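Local coordinates for protein HTLV-2 integrase catalytic core domain (Human T-cell leukemia virus 2, PDB 6QBT) that forms the catalytic core domain of a retroviral integrase, binds magnesium, and belongs to the machinery that inserts viral DNA into the host genome, at residues A[9-14]-A[30-35]; A[36-41]-A[55-60]; A[138-143]-A[150-155]; A[26-31]-A[103-108]. All coordinates share one frame; numbering follows the deposited sequence.

In the fold
All four contacts lie in one integrase catalytic domain with an RNase H-like fold, built on a mixed sheet. Contact 1 pairs strands 9-19 and 22-31, contact 2 sets helix 47-61 against strand 37-42, and contact 4 lays helix 104-122 on strand 22-31. Contacts 1 and 4 share Val30 and Asp31, their centres about 6 Å apart. The centre of contact 2 is about 10 Å from that of contact 1, and its segments lie between those of contact 4 along the chain. Contact 3, the last in sequence, joins helices 128-142 and 152-156, its centre about 14 Å from those of contacts 1 and 2. Helices 47-61 and 104-122 sandwich the sheet, whose strand 9-19 carries a magnesium ligand.

Contact 1. Residues A[9-14]-A[30-35]; sequences IWQGDV and VDTFSG. With MG (magnesium ion), chain B.
Thr32 grips the carbonyl of Ile9 twice at the open end of a beta hairpin. Thr32 N donates to Ile9 O at 3.0 Å, while Thr32 OG1 donates to the same Ile9 O at 2.7 Å from above the carbonyl plane, 37° out of it. A chi1 of 55° holds OG1 between the threonine's own backbone N and carbonyl carbon. CG2 then falls beside the backbone N, and Thr32 CG2 sits 3.4 Å from Gln11 CG, the two side chains crossing at about a right angle. Gln11 and Val30 form an antiparallel hydrogen-bonded pair, with Gln11 N to Val30 O at 2.9 Å and Val30 N to Gln11 O at 2.8 Å. Trp10 and Asp31, a non-hydrogen-bonded pair, occupy the other face. Asp31 OD2 stands near the indole plane at its edge, 3.0 Å from Trp10 NE1, but the bent angle of 121° makes this bond weak; NE1 has Asn7 OD1 as its stronger partner. Asp31 OD1 accepts from Phe33 N and Ser34 N on opposite faces of the carboxylate; the first bond makes an Asx turn, the second an Asx motif, and both restrain its rotation. Further along the strand, Asp13 OD1 binds magnesium at 2.2 Å together with Asp70. Strand 66-68 pairs with the far side of strand 9-19; Trp10 packs under helix 47-61, whereas Gln11 and Val30 face helix 104-122.

Contact 2. Residues A[36-41]-A[55-60]; sequences AVSVSC and LQAISL
Val37 opens the approach of the strand to the helix through its backbone: Val37 O lies 3.6 Å from Leu60 CD2, while its side chain points away from the helix. Chi1 of -179° sets Leu60 CG anti to the backbone N, and its CD2 branch is the one that touches. Val37 O also accepts a hydrogen bond from Asn140 ND2.

One residue on, Ser38 points at the helix and meets Ala57, with the two CA atoms only 5.0 Å apart. Ser38 CB and Ala57 CB are 3.4 Å apart, tighter than usual van der Waals contact, and Ser38 OG lies 3.2 Å from Ala57 CA. Two small side chains are therefore pressed together where the elements come close, consistent with axes that approach to 7.9 Å at 144°. Val39 points away from the helix and packs on Leu136.

At Ser40 the contact becomes polar. Its OG, anti to the carbonyl carbon, donates to OE1 at the end of the extended Gln56 chain; the modelled separation of Ser40 OG and Gln56 OE1, 2.4 Å, is very short, and its exact value is doubtful. A water accepts from Gln56 NE2 at 3.3 Å and gives a weak bond to Cys41 O, linking the same side chain to the next residue of the strand.

The connection from strand 37-42 through helix 47-61 to the parallel strand 66-68 is a beta-alpha-beta crossover. Strand 22-31 bonds to Ser38 and Ser40 through Trp29 and His27, helix 128-142 packs on Val37 and Val39, and Ile58 O of the helix accepts from Gln141 NE2 of the second subunit.

Contact 3. Residues A[138-143]-A[150-155]; sequences TLNQLN and KTRWQI
Chi1 of -73° places Arg152 CG anti to the carbonyl carbon, and the chain runs extended from CG to NE, crossing Leu139, whose CG is anti to its backbone N. Leu139 CD1 sits over the centre of one guanidinium face, 3.5 Å from Arg152 CZ. Chi1 of -81° puts Gln141 CG beside its backbone N and over the indole, a CH-pi contact with CG 3.8 Å from the centroid of the five-membered ring of Trp153 and 19° off its normal. The Gln141 amide end is held by Ile58 O of the third subunit. Thr151 is the N-cap of helix 152-156 and forms a capping box with Gln154, where Gln154 N donates to Thr151 OG1 at 3.1 Å. Thr151 CG2 rests 3.3 Å from Asn143 O.

Carbonyls of segment 138-143 face the start of helix 152-156. Trp153 N donates to Asn140 O at 3.0 Å, and a water that accepts from Arg152 N at 2.9 Å, and from NH1 in the guanidinium plane, also contacts the carbonyls of Leu139 and Asn143. Asn140 O thus takes Trp153 N directly, the water relays Arg152 N to the other carbonyls, and the carbonyls around it would probably favour the arginine charge.

Contact 4. Residues A[26-31]-A[103-108]; sequences LHVWVD and GLVERT
Leu104 and Val30 reach toward each other tip to tip across the strand-helix interface. From Leu104 CB, which aims at the strand, a chi1 of -175° sends CG anti to the backbone N and in toward the sheet, where Leu104 CG lies 3.9 Å from Val30 CG2. Of the two methyls, Leu104 CD1 stays 4.0 Å from Val30 CG2, and Leu104 CD2 comes to 3.7 Å from the same CG2 while also touching Val30 CG1 and approaching the carbonyl of Asp31. In this RNase H-like fold the start of helix 104-122 lies across one face of the sheet, its axis 9.0 Å from that of strand 26-31 and at 119° to it, while Trp29, pointing away from this helix, packs on helix 47-61 on the other face. Val105 completes the apolar seam, with Val105 CG2 4.0 Å from Val30 CG1 and Val105 CG1 4.2 Å from Val28 CG1. Thr108, one helical turn beyond Leu104, turns its hydroxyl back to the helix, Thr108 OG1 donating to Leu104 O at 2.6 Å; the same OG1 also lies near Val30 CG2. Val105 also touches Gln11 and Asp13 of strand 9-19, and its side chain is about 8 Å from the bound magnesium.

Contact 1. Residues A[9-14]-A[30-35]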
# COMPACT_ATOMS: atom_id res chain seq x y z
N ILE A 9 5.43 -21.83 4.19
CA ILE A 9 4.70 -22.58 3.16
C ILE A 9 3.35 -21.92 2.88
O ILE A 9 2.56 -21.73 3.80
CB ILE A 9 4.40 -24.04 3.58
CG1 ILE A 9 5.68 -24.80 3.95
CG2 ILE A 9 3.59 -24.76 2.49
CD1 ILE A 9 5.45 -26.22 4.46
N TRP A 10 3.12 -21.57 1.62
CA TRP A 10 1.83 -21.09 1.14
C TRP A 10 1.10 -22.12 0.27
O TRP A 10 1.73 -22.99 -0.35
CB TRP A 10 2.03 -19.88 0.27
CG TRP A 10 2.43 -18.64 0.96
CD1 TRP A 10 2.77 -18.48 2.26
CD2 TRP A 10 2.58 -17.40 0.34
NE1 TRP A 10 3.10 -17.20 2.50
CE2 TRP A 10 2.99 -16.50 1.33
CE3 TRP A 10 2.38 -16.93 -0.96
CZ2 TRP A 10 3.22 -15.14 1.07
CZ3 TRP A 10 2.59 -15.57 -1.23
CH2 TRP A 10 3.02 -14.70 -0.21
N GLN A 11 -0.23 -22.00 0.23
CA GLN A 11 -1.09 -22.75 -0.71
C GLN A 11 -1.71 -21.75 -1.66
O GLN A 11 -2.12 -20.67 -1.23
CB GLN A 11 -2.24 -23.42 0.02
CG GLN A 11 -1.84 -24.33 1.15
CD GLN A 11 -2.02 -25.75 0.79
OE1 GLN A 11 -1.59 -26.20 -0.29
NE2 GLN A 11 -2.70 -26.48 1.65
N GLY A 12 -1.81 -22.12 -2.94
CA GLY A 12 -2.37 -21.24 -3.98
C GLY A 12 -3.25 -22.02 -4.92
O GLY A 12 -2.95 -23.17 -5.23
N ASP A 13 -4.37 -21.41 -5.31
CA ASP A 13 -5.23 -21.91 -6.38
C ASP A 13 -5.97 -20.72 -6.98
O ASP A 13 -6.02 -19.62 -6.41
CB ASP A 13 -6.21 -22.97 -5.84
CG ASP A 13 -6.89 -23.81 -6.95
OD1 ASP A 13 -6.49 -23.82 -8.14
OD2 ASP A 13 -7.87 -24.48 -6.63
N VAL A 14 -6.55 -20.94 -8.16
CA VAL A 14 -7.46 -20.01 -8.73
C VAL A 14 -8.88 -20.54 -8.49
O VAL A 14 -9.15 -21.69 -8.76
CB VAL A 14 -7.15 -19.81 -10.21
CG1 VAL A 14 -8.25 -19.01 -10.89
CG2 VAL A 14 -5.81 -19.07 -10.37
N VAL A 30 -2.65 -18.38 0.37
CA VAL A 30 -2.88 -18.38 1.81
C VAL A 30 -1.71 -19.04 2.54
O VAL A 30 -1.22 -20.09 2.13
CB VAL A 30 -4.28 -18.95 2.16
CG1 VAL A 30 -4.52 -20.23 1.44
CG2 VAL A 30 -4.47 -19.10 3.66
N ASP A 31 -1.25 -18.36 3.60
CA ASP A 31 -0.17 -18.88 4.39
C ASP A 31 -0.70 -19.99 5.27
O ASP A 31 -1.71 -19.81 5.95
CB ASP A 31 0.39 -17.77 5.25
CG ASP A 31 1.65 -18.18 5.93
OD1 ASP A 31 1.57 -18.86 6.97
OD2 ASP A 31 2.72 -17.84 5.42
N THR A 32 -0.02 -21.14 5.26
CA THR A 32 -0.48 -22.33 5.98
C THR A 32 -0.28 -22.22 7.49
O THR A 32 -0.81 -23.04 8.21
CB THR A 32 0.25 -23.62 5.52
OG1 THR A 32 1.66 -23.43 5.64
CG2 THR A 32 -0.07 -23.95 4.08
N PHE A 33 0.53 -21.27 7.95
CA PHE A 33 0.78 -21.07 9.36
C PHE A 33 -0.15 -19.98 9.94
O PHE A 33 -0.82 -20.21 10.90
CB PHE A 33 2.29 -20.74 9.62
CG PHE A 33 2.59 -20.38 11.04
CD1 PHE A 33 2.88 -21.38 11.99
CD2 PHE A 33 2.53 -19.05 11.46
CE1 PHE A 33 3.11 -21.06 13.32
CE2 PHE A 33 2.76 -18.72 12.80
CZ PHE A 33 3.05 -19.72 13.73
N SER A 34 -0.14 -18.77 9.37
CA SER A 34 -0.95 -17.65 9.89
C SER A 34 -2.42 -17.68 9.44
O SER A 34 -3.29 -17.08 10.08
CB SER A 34 -0.35 -16.33 9.43
OG SER A 34 -0.39 -16.21 8.01
N GLY A 35 -2.68 -18.37 8.32
CA GLY A 35 -3.96 -18.26 7.61
C GLY A 35 -4.13 -16.96 6.83
O GLY A 35 -5.19 -16.75 6.26
MG MG B . -7.05 -24.78 -10.04
O HOH W 1 3.96 -20.74 6.55

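Contact 2. Residues A[36-41]-A[55-60]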
# COMPACT_ATOMS: atom_id res chain seq x y z
N ALA A 36 -3.11 -16.11 6.80
CA ALA A 36 -3.19 -14.84 6.10
C ALA A 36 -3.33 -15.03 4.59
O ALA A 36 -2.77 -15.96 4.01
CB ALA A 36 -1.97 -13.97 6.41
N VAL A 37 -4.08 -14.10 3.97
CA VAL A 37 -4.58 -14.29 2.62
C VAL A 37 -4.17 -13.18 1.70
O VAL A 37 -4.21 -12.03 2.10
CB VAL A 37 -6.14 -14.26 2.59
CG1 VAL A 37 -6.66 -14.74 1.26
CG2 VAL A 37 -6.69 -15.12 3.71
N SER A 38 -3.92 -13.53 0.45
CA SER A 38 -3.99 -12.60 -0.68
C SER A 38 -5.00 -13.09 -1.72
O SER A 38 -5.05 -14.28 -2.02
CB SER A 38 -2.65 -12.47 -1.36
OG SER A 38 -2.71 -11.52 -2.41
N VAL A 39 -5.74 -12.17 -2.32
CA VAL A 39 -6.60 -12.51 -3.42
C VAL A 39 -6.51 -11.41 -4.43
O VAL A 39 -6.57 -10.25 -4.05
CB VAL A 39 -8.08 -12.75 -2.97
CG1 VAL A 39 -8.51 -11.76 -1.91
CG2 VAL A 39 -9.06 -12.70 -4.15
N SER A 40 -6.40 -11.78 -5.71
CA SER A 40 -6.42 -10.84 -6.80
C SER A 40 -7.51 -11.25 -7.75
O SER A 40 -7.58 -12.42 -8.16
CB SER A 40 -5.11 -10.88 -7.56
OG SER A 40 -4.06 -10.53 -6.71
N CYS A 41 -8.36 -10.28 -8.11
CA CYS A 41 -9.41 -10.51 -9.07
C CYS A 41 -8.82 -10.21 -10.47
O CYS A 41 -8.33 -9.13 -10.73
CB CYS A 41 -10.61 -9.63 -8.77
SG CYS A 41 -12.03 -9.98 -9.84
N LEU A 55 2.99 -11.65 -7.28
CA LEU A 55 3.63 -10.39 -6.84
C LEU A 55 2.74 -9.54 -5.93
O LEU A 55 3.24 -8.98 -4.97
CB LEU A 55 4.12 -9.54 -8.01
CG LEU A 55 5.28 -10.16 -8.80
CD1 LEU A 55 5.43 -9.51 -10.18
CD2 LEU A 55 6.58 -10.07 -8.02
N GLN A 56 1.44 -9.42 -6.23
CA GLN A 56 0.53 -8.73 -5.32
C GLN A 56 0.56 -9.38 -3.94
O GLN A 56 0.73 -8.70 -2.94
CB GLN A 56 -0.88 -8.67 -5.88
CG GLN A 56 -0.97 -7.66 -7.01
CD GLN A 56 -2.23 -7.77 -7.87
OE1 GLN A 56 -2.91 -8.81 -7.91
NE2 GLN A 56 -2.52 -6.70 -8.58
N ALA A 57 0.42 -10.70 -3.91
CA ALA A 57 0.49 -11.48 -2.67
C ALA A 57 1.78 -11.27 -1.85
O ALA A 57 1.75 -11.08 -0.62
CB ALA A 57 0.33 -12.95 -3.00
N ILE A 58 2.90 -11.33 -2.55
CA ILE A 58 4.19 -11.12 -1.93
C ILE A 58 4.32 -9.69 -1.42
O ILE A 58 4.80 -9.50 -0.31
CB ILE A 58 5.33 -11.51 -2.89
CG1 ILE A 58 5.34 -13.05 -3.03
CG2 ILE A 58 6.67 -10.99 -2.40
CD1 ILE A 58 6.11 -13.57 -4.24
N SER A 59 3.84 -8.70 -2.16
CA SER A 59 3.88 -7.33 -1.63
C SER A 59 3.09 -7.16 -0.33
O SER A 59 3.43 -6.34 0.49
CB SER A 59 3.37 -6.31 -2.63
OG SER A 59 1.99 -6.51 -2.88
N LEU A 60 2.03 -7.92 -0.18
CA LEU A 60 1.16 -7.81 0.97
C LEU A 60 1.64 -8.69 2.12
O LEU A 60 1.55 -8.27 3.28
CB LEU A 60 -0.25 -8.21 0.54
CG LEU A 60 -1.32 -8.13 1.61
CD1 LEU A 60 -1.68 -6.68 1.90
CD2 LEU A 60 -2.52 -8.96 1.14
O HOH W 2 -5.46 -7.48 -9.83

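Contact 3. Residues A[138-143]-A[150-155]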
# COMPACT_ATOMS: atom_id res chain seq x y z
N THR A 138 -10.75 -6.98 5.42
CA THR A 138 -11.60 -7.43 6.51
C THR A 138 -11.16 -8.81 7.01
O THR A 138 -11.02 -9.02 8.22
CB THR A 138 -13.10 -7.45 6.11
OG1 THR A 138 -13.55 -6.12 5.80
CG2 THR A 138 -13.98 -8.01 7.26
N LEU A 139 -10.94 -9.76 6.11
CA LEU A 139 -10.55 -11.09 6.55
C LEU A 139 -9.19 -11.09 7.28
O LEU A 139 -9.05 -11.72 8.33
CB LEU A 139 -10.54 -12.06 5.37
CG LEU A 139 -10.17 -13.53 5.67
CD1 LEU A 139 -11.10 -14.15 6.71
CD2 LEU A 139 -10.22 -14.32 4.38
N ASN A 140 -8.20 -10.39 6.72
CA ASN A 140 -6.84 -10.40 7.30
C ASN A 140 -6.77 -9.63 8.60
O ASN A 140 -6.18 -10.12 9.57
CB ASN A 140 -5.77 -9.88 6.33
CG ASN A 140 -5.39 -10.89 5.26
OD1 ASN A 140 -5.32 -12.11 5.51
ND2 ASN A 140 -5.11 -10.40 4.05
N GLN A 141 -7.40 -8.45 8.66
CA GLN A 141 -7.18 -7.52 9.77
C GLN A 141 -8.25 -7.41 10.81
O GLN A 141 -7.94 -7.00 11.95
CB GLN A 141 -6.95 -6.11 9.25
CG GLN A 141 -5.55 -5.88 8.77
CD GLN A 141 -5.31 -4.39 8.64
OE1 GLN A 141 -6.01 -3.72 7.86
NE2 GLN A 141 -4.40 -3.85 9.49
N LEU A 142 -9.49 -7.71 10.43
CA LEU A 142 -10.61 -7.54 11.33
C LEU A 142 -11.03 -8.84 12.01
O LEU A 142 -11.26 -8.90 13.23
CB LEU A 142 -11.81 -6.91 10.59
CG LEU A 142 -11.78 -5.39 10.40
CD1 LEU A 142 -11.88 -4.64 11.69
CD2 LEU A 142 -10.53 -4.98 9.64
N ASN A 143 -11.13 -9.88 11.21
CA ASN A 143 -11.58 -11.18 11.68
C ASN A 143 -10.67 -11.77 12.78
O ASN A 143 -9.45 -11.95 12.58
CB ASN A 143 -11.63 -12.11 10.48
CG ASN A 143 -12.54 -13.24 10.68
OD1 ASN A 143 -13.68 -13.21 10.21
ND2 ASN A 143 -12.09 -14.25 11.43
N LYS A 150 -6.43 -14.06 17.76
CA LYS A 150 -5.66 -13.10 16.95
C LYS A 150 -6.17 -13.04 15.55
O LYS A 150 -6.78 -13.95 15.07
CB LYS A 150 -4.17 -13.46 16.93
CG LYS A 150 -3.47 -13.41 18.29
CD LYS A 150 -2.32 -14.40 18.30
CE LYS A 150 -1.53 -14.40 19.61
NZ LYS A 150 -0.74 -13.15 19.78
N THR A 151 -5.88 -11.96 14.88
CA THR A 151 -6.21 -11.85 13.50
C THR A 151 -5.06 -12.47 12.73
O THR A 151 -3.95 -12.61 13.26
CB THR A 151 -6.38 -10.39 13.09
OG1 THR A 151 -5.12 -9.72 13.22
CG2 THR A 151 -7.42 -9.72 13.97
N ARG A 152 -5.33 -12.82 11.48
CA ARG A 152 -4.31 -13.32 10.54
C ARG A 152 -3.11 -12.38 10.42
O ARG A 152 -1.96 -12.80 10.43
CB ARG A 152 -4.94 -13.48 9.16
CG ARG A 152 -5.87 -14.66 9.08
CD ARG A 152 -6.77 -14.56 7.85
NE ARG A 152 -7.62 -15.75 7.71
CZ ARG A 152 -8.70 -16.01 8.45
NH1 ARG A 152 -9.09 -15.19 9.42
NH2 ARG A 152 -9.39 -17.12 8.22
N TRP A 153 -3.42 -11.09 10.34
CA TRP A 153 -2.44 -10.03 10.28
C TRP A 153 -1.52 -9.99 11.50
O TRP A 153 -0.33 -9.80 11.35
CB TRP A 153 -3.15 -8.68 10.13
CG TRP A 153 -2.42 -7.68 9.33
CD1 TRP A 153 -2.00 -6.44 9.75
CD2 TRP A 153 -2.04 -7.79 7.95
NE1 TRP A 153 -1.39 -5.78 8.71
CE2 TRP A 153 -1.39 -6.58 7.60
CE3 TRP A 153 -2.18 -8.79 6.98
CZ2 TRP A 153 -0.88 -6.36 6.33
CZ3 TRP A 153 -1.68 -8.54 5.70
CH2 TRP A 153 -1.04 -7.34 5.39
N GLN A 154 -2.09 -10.14 12.70
CA GLN A 154 -1.30 -10.16 13.92
C GLN A 154 -0.41 -11.38 13.96
O GLN A 154 0.75 -11.26 14.35
CB GLN A 154 -2.20 -10.15 15.16
CG GLN A 154 -2.88 -8.82 15.39
CD GLN A 154 -4.16 -8.90 16.24
OE1 GLN A 154 -4.40 -9.86 16.98
NE2 GLN A 154 -5.01 -7.89 16.08
N ILE A 155 -0.91 -12.55 13.55
CA ILE A 155 -0.08 -13.77 13.56
C ILE A 155 0.99 -13.67 12.50
O ILE A 155 2.11 -14.09 12.73
CB ILE A 155 -0.89 -15.06 13.38
CG1 ILE A 155 -1.80 -15.26 14.60
CG2 ILE A 155 0.02 -16.29 13.28
CD1 ILE A 155 -2.79 -16.38 14.44
O HOH W 3 -8.06 -12.65 10.55
O HOH W 4 -5.48 -7.02 12.74

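Contact 4. Residues A[26-31]-A[103-108]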
# COMPACT_ATOMS: atom_id res chain seq x y z
N LEU A 26 -10.36 -15.46 -9.34
CA LEU A 26 -9.79 -15.07 -8.08
C LEU A 26 -8.52 -15.91 -7.89
O LEU A 26 -8.59 -17.13 -7.75
CB LEU A 26 -10.80 -15.31 -6.95
CG LEU A 26 -11.86 -14.23 -6.71
CD1 LEU A 26 -12.28 -13.38 -7.90
CD2 LEU A 26 -13.07 -14.92 -6.17
N HIS A 27 -7.37 -15.25 -7.93
CA HIS A 27 -6.12 -15.89 -7.62
C HIS A 27 -5.89 -15.68 -6.11
O HIS A 27 -5.78 -14.52 -5.64
CB HIS A 27 -4.98 -15.22 -8.36
CG HIS A 27 -4.99 -15.43 -9.83
ND1 HIS A 27 -5.91 -14.83 -10.67
CD2 HIS A 27 -4.14 -16.11 -10.64
CE1 HIS A 27 -5.66 -15.17 -11.92
NE2 HIS A 27 -4.59 -15.95 -11.93
N VAL A 28 -5.81 -16.79 -5.38
CA VAL A 28 -5.85 -16.82 -3.93
C VAL A 28 -4.56 -17.47 -3.41
O VAL A 28 -4.22 -18.56 -3.80
CB VAL A 28 -7.08 -17.64 -3.46
CG1 VAL A 28 -7.08 -17.84 -1.94
CG2 VAL A 28 -8.38 -17.00 -3.93
N TRP A 29 -3.87 -16.80 -2.50
CA TRP A 29 -2.71 -17.40 -1.83
C TRP A 29 -2.98 -17.32 -0.35
O TRP A 29 -3.46 -16.29 0.13
CB TRP A 29 -1.41 -16.63 -2.13
CG TRP A 29 -0.99 -16.79 -3.52
CD1 TRP A 29 -1.24 -15.94 -4.57
CD2 TRP A 29 -0.26 -17.87 -4.03
NE1 TRP A 29 -0.68 -16.44 -5.72
CE2 TRP A 29 -0.07 -17.64 -5.41
CE3 TRP A 29 0.25 -19.05 -3.47
CZ2 TRP A 29 0.60 -18.54 -6.24
CZ3 TRP A 29 0.93 -19.94 -4.28
CH2 TRP A 29 1.12 -19.67 -5.65
N VAL A 30 -2.65 -18.38 0.37
CA VAL A 30 -2.88 -18.38 1.81
C VAL A 30 -1.71 -19.04 2.54
O VAL A 30 -1.22 -20.09 2.13
CB VAL A 30 -4.28 -18.95 2.16
CG1 VAL A 30 -4.52 -20.23 1.44
CG2 VAL A 30 -4.47 -19.10 3.66
N ASP A 31 -1.25 -18.36 3.60
CA ASP A 31 -0.17 -18.88 4.39
C ASP A 31 -0.70 -19.99 5.27
O ASP A 31 -1.71 -19.81 5.95
CB ASP A 31 0.39 -17.77 5.25
CG ASP A 31 1.65 -18.18 5.93
OD1 ASP A 31 1.57 -18.86 6.97
OD2 ASP A 31 2.72 -17.84 5.42
N GLY A 103 -10.65 -27.91 3.94
CA GLY A 103 -9.33 -27.66 3.30
C GLY A 103 -8.97 -26.17 3.15
O GLY A 103 -9.84 -25.36 2.87
N LEU A 104 -7.71 -25.80 3.35
CA LEU A 104 -7.31 -24.39 3.59
C LEU A 104 -7.73 -23.39 2.50
O LEU A 104 -8.23 -22.30 2.81
CB LEU A 104 -5.80 -24.24 3.83
CG LEU A 104 -5.36 -22.81 4.19
CD1 LEU A 104 -6.06 -22.32 5.47
CD2 LEU A 104 -3.84 -22.71 4.31
N VAL A 105 -7.51 -23.74 1.24
CA VAL A 105 -7.80 -22.81 0.17
C VAL A 105 -9.32 -22.75 -0.01
O VAL A 105 -9.86 -21.64 -0.05
CB VAL A 105 -7.09 -23.14 -1.15
CG1 VAL A 105 -7.38 -22.04 -2.17
CG2 VAL A 105 -5.59 -23.26 -0.92
N GLU A 106 -9.97 -23.92 -0.09
CA GLU A 106 -11.44 -24.02 -0.25
C GLU A 106 -12.20 -23.27 0.83
O GLU A 106 -13.14 -22.55 0.56
CB GLU A 106 -11.92 -25.47 -0.24
CG GLU A 106 -11.78 -26.21 -1.56
CD GLU A 106 -12.54 -27.53 -1.58
OE1 GLU A 106 -12.62 -28.21 -0.51
OE2 GLU A 106 -13.04 -27.89 -2.67
N ARG A 107 -11.77 -23.47 2.06
CA ARG A 107 -12.37 -22.85 3.19
C ARG A 107 -12.10 -21.34 3.08
O ARG A 107 -13.02 -20.54 3.30
CB ARG A 107 -11.82 -23.49 4.45
CG ARG A 107 -12.35 -22.90 5.74
CD ARG A 107 -11.91 -23.68 6.99
NE ARG A 107 -10.45 -23.78 7.11
CZ ARG A 107 -9.71 -24.84 6.74
NH1 ARG A 107 -10.28 -25.95 6.22
NH2 ARG A 107 -8.39 -24.80 6.89
N THR A 108 -10.87 -20.94 2.72
CA THR A 108 -10.57 -19.53 2.52
C THR A 108 -11.37 -18.90 1.35
O THR A 108 -11.90 -17.80 1.48
CB THR A 108 -9.06 -19.28 2.32
OG1 THR A 108 -8.34 -19.75 3.46
CG2 THR A 108 -8.79 -17.78 2.16